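Local coordinates for acyl-coenzyme A oxidase 3 (Yarrowia lipolytica, PDB 5YS9), which uses FAD to oxidise acyl-CoA substrates of different chain lengths to trans-2-enoyl-CoA, passing the electrons to oxygen to form hydrogen peroxide in peroxisomal beta-oxidation, at residues A[450-453]-A[457-460]. Numbering follows the deposited sequence.
Sequences VQCT and DNNV. With FAD (flavin-adenine dinucleotide), chain C.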
loop_
_atom_site.group_PDB
_atom_site.type_symbol
_atom_site.label_atom_id
_atom_site.label_comp_id
_atom_site.label_asym_id
_atom_site.label_seq_id
_atom_site.Cartn_x
_atom_site.Cartn_y
_atom_site.Cartn_z
ATOM N N VAL A 450 0.546 9.768 -3.541
ATOM C CA VAL A 450 -0.212 10.936 -3.930
ATOM C C VAL A 450 -0.344 11.065 -5.452
ATOM O O VAL A 450 -1.275 11.669 -5.930
ATOM C CB VAL A 450 0.346 12.222 -3.279
ATOM C CG1 VAL A 450 1.801 12.437 -3.636
ATOM C CG2 VAL A 450 -0.492 13.421 -3.650
ATOM N N GLN A 451 0.570 10.459 -6.192
ATOM C CA GLN A 451 0.586 10.494 -7.651
ATOM C C GLN A 451 -0.708 9.929 -8.216
ATOM O O GLN A 451 -1.124 10.272 -9.299
ATOM C CB GLN A 451 1.743 9.659 -8.187
ATOM C CG GLN A 451 3.121 10.201 -7.898
ATOM C CD GLN A 451 3.717 10.922 -9.072
ATOM O OE1 GLN A 451 3.517 12.104 -9.248
ATOM N NE2 GLN A 451 4.456 10.211 -9.879
ATOM N N CYS A 452 -1.286 8.982 -7.509
ATOM C CA CYS A 452 -2.607 8.479 -7.813
ATOM C C CYS A 452 -3.751 9.462 -7.602
ATOM O O CYS A 452 -4.794 9.307 -8.192
ATOM C CB CYS A 452 -2.866 7.174 -7.080
ATOM S SG CYS A 452 -1.577 5.962 -7.336
ATOM N N THR A 453 -3.593 10.407 -6.689
ATOM C CA THR A 453 -4.674 11.327 -6.379
ATOM C C THR A 453 -4.613 12.649 -7.144
ATOM O O THR A 453 -5.591 13.073 -7.708
ATOM C CB THR A 453 -4.774 11.542 -4.850
ATOM O OG1 THR A 453 -5.306 10.363 -4.251
ATOM C CG2 THR A 453 -5.681 12.675 -4.501
ATOM N N ASP A 457 -7.513 12.332 -10.388
ATOM C CA ASP A 457 -7.728 11.161 -9.571
ATOM C C ASP A 457 -7.761 9.960 -10.479
ATOM O O ASP A 457 -8.411 9.973 -11.496
ATOM C CB ASP A 457 -9.049 11.284 -8.823
ATOM C CG ASP A 457 -9.400 10.048 -8.065
ATOM O OD1 ASP A 457 -8.911 9.877 -6.951
ATOM O OD2 ASP A 457 -10.173 9.247 -8.574
ATOM N N ASN A 458 -7.071 8.906 -10.091
ATOM C CA ASN A 458 -6.939 7.752 -10.967
ATOM C C ASN A 458 -8.286 7.139 -11.382
ATOM O O ASN A 458 -8.469 6.784 -12.571
ATOM C CB ASN A 458 -6.055 6.695 -10.318
ATOM C CG ASN A 458 -4.597 6.984 -10.505
ATOM O OD1 ASN A 458 -4.212 8.111 -10.879
ATOM N ND2 ASN A 458 -3.768 5.951 -10.312
ATOM N N ASN A 459 -9.203 7.039 -10.418
ATOM C CA ASN A 459 -10.507 6.443 -10.640
ATOM C C ASN A 459 -11.336 7.340 -11.532
ATOM O O ASN A 459 -12.032 6.840 -12.426
ATOM C CB ASN A 459 -11.249 6.131 -9.310
ATOM C CG ASN A 459 -10.688 4.895 -8.617
ATOM O OD1 ASN A 459 -10.925 3.781 -9.069
ATOM N ND2 ASN A 459 -9.899 5.087 -7.564
ATOM N N VAL A 460 -11.232 8.654 -11.321
ATOM C CA VAL A 460 -11.947 9.594 -12.162
ATOM C C VAL A 460 -11.384 9.583 -13.582
ATOM O O VAL A 460 -12.157 9.643 -14.520
ATOM C CB VAL A 460 -11.971 11.023 -11.571
ATOM C CG1 VAL A 460 -12.473 12.041 -12.597
ATOM C CG2 VAL A 460 -12.881 11.053 -10.337
HETATM P PA FAD C . -12.362 14.526 -5.213
HETATM O O1A FAD C . -13.459 15.100 -4.402
HETATM O O2A FAD C . -12.204 14.901 -6.636
HETATM O O5B FAD C . -12.586 12.961 -5.186
HETATM C C5B FAD C . -12.608 12.268 -3.950
HETATM C C4B FAD C . -12.932 10.802 -4.156
HETATM O O4B FAD C . -14.206 10.679 -4.776
HETATM C C3B FAD C . -11.932 10.161 -5.081
HETATM O O3B FAD C . -11.647 8.852 -4.633
HETATM C C2B FAD C . -12.651 10.031 -6.388
HETATM O O2B FAD C . -12.276 8.814 -7.005
HETATM C C1B FAD C . -14.111 10.010 -6.019
HETATM N N9A FAD C . -14.847 10.691 -7.101
HETATM C C8A FAD C . -14.822 11.996 -7.401
HETATM N N7A FAD C . -15.592 12.251 -8.471
HETATM C C5A FAD C . -16.120 11.097 -8.873
HETATM C C6A FAD C . -17.024 10.657 -9.945
HETATM N N6A FAD C . -17.536 11.530 -10.827
HETATM N N1A FAD C . -17.317 9.350 -10.011
HETATM C C2A FAD C . -16.814 8.468 -9.142
HETATM N N3A FAD C . -15.993 8.797 -8.152
HETATM C C4A FAD C . -15.621 10.070 -7.970
HETATM N N1 FAD C . -3.799 21.138 -5.833
HETATM C C2 FAD C . -3.348 22.302 -6.322
HETATM O O2 FAD C . -4.095 22.992 -7.012
HETATM N N3 FAD C . -2.123 22.754 -6.109
HETATM C C4 FAD C . -1.253 22.082 -5.389
HETATM O O4 FAD C . -0.131 22.533 -5.204
HETATM C C4X FAD C . -1.660 20.802 -4.811
HETATM N N5 FAD C . -0.824 20.086 -4.071
HETATM C C5X FAD C . -1.227 18.927 -3.547
HETATM C C6 FAD C . -0.331 18.225 -2.780
HETATM C C7 FAD C . -0.696 17.034 -2.217
HETATM C C7M FAD C . 0.316 16.292 -1.396
HETATM C C8 FAD C . -2.058 16.507 -2.441
HETATM C C8M FAD C . -2.478 15.200 -1.843
HETATM C C9 FAD C . -2.959 17.204 -3.219
HETATM C C9A FAD C . -2.593 18.403 -3.781
HETATM N N10 FAD C . -3.486 19.134 -4.574
HETATM C C10 FAD C . -3.029 20.352 -5.082
HETATM C "C1'" FAD C . -4.856 18.684 -4.812
HETATM C "C2'" FAD C . -5.033 17.537 -5.791
HETATM O "O2'" FAD C . -4.793 18.035 -7.096
HETATM C "C3'" FAD C . -6.464 17.015 -5.665
HETATM O "O3'" FAD C . -6.562 16.431 -4.379
HETATM C "C4'" FAD C . -6.949 15.971 -6.671
HETATM O "O4'" FAD C . -6.729 16.362 -8.019
HETATM C "C5'" FAD C . -8.442 15.780 -6.556
HETATM O "O5'" FAD C . -8.759 15.230 -5.298
HETATM P P FAD C . -9.940 15.792 -4.408
HETATM O O1P FAD C . -9.405 15.939 -3.038
HETATM O O2P FAD C . -10.551 16.947 -5.110
HETATM O O3P FAD C . -10.977 14.594 -4.412
#
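With CG of Asn458 anti to its own carbonyl carbon (chi1 -82°) and SG of Cys452 beside its backbone N (chi1 -52°), the carboxamide of Asn458 lies along Cys452, OD1 toward CA and ND2 3.6 Å from Cys452 CB and 3.7 Å from SG. The backbones join once, Asn458 N donating to Cys452 O (3.0 Å), nearly in line with the C=O (170°). Asn458 OD1 also crowds that carbonyl oxygen, acceptor beside acceptor, but Lys412 NZ donates to both OD1 and Gln451 O, and ND2 bonds Thr416 OG1. Asp457 is the N-cap of helix 458-477: its OD2 takes Val460 N (3.0 Å) through the anti lone pair and, weakly, Asn459 N, while the adenosine ribose hydroxyl O2B of FAD donates to the same oxygen (2.7 Å). At Asp457, replacement by an alanine would probably leave both amides without their cap and O2B without this acceptor. Val450 CG2 meets the flavin methyl C8M and Val460 CG2 approaches adenine N7A (3.5 Å). The linker between helices 441-448 and 458-477 thus lines the FAD pocket, which Arg354, Arg331 and Gln428 of the second subunit complete; Trp417 of helix 391-428 packs on Cys452 and Asn458, and helix 300-330 touches Gln451.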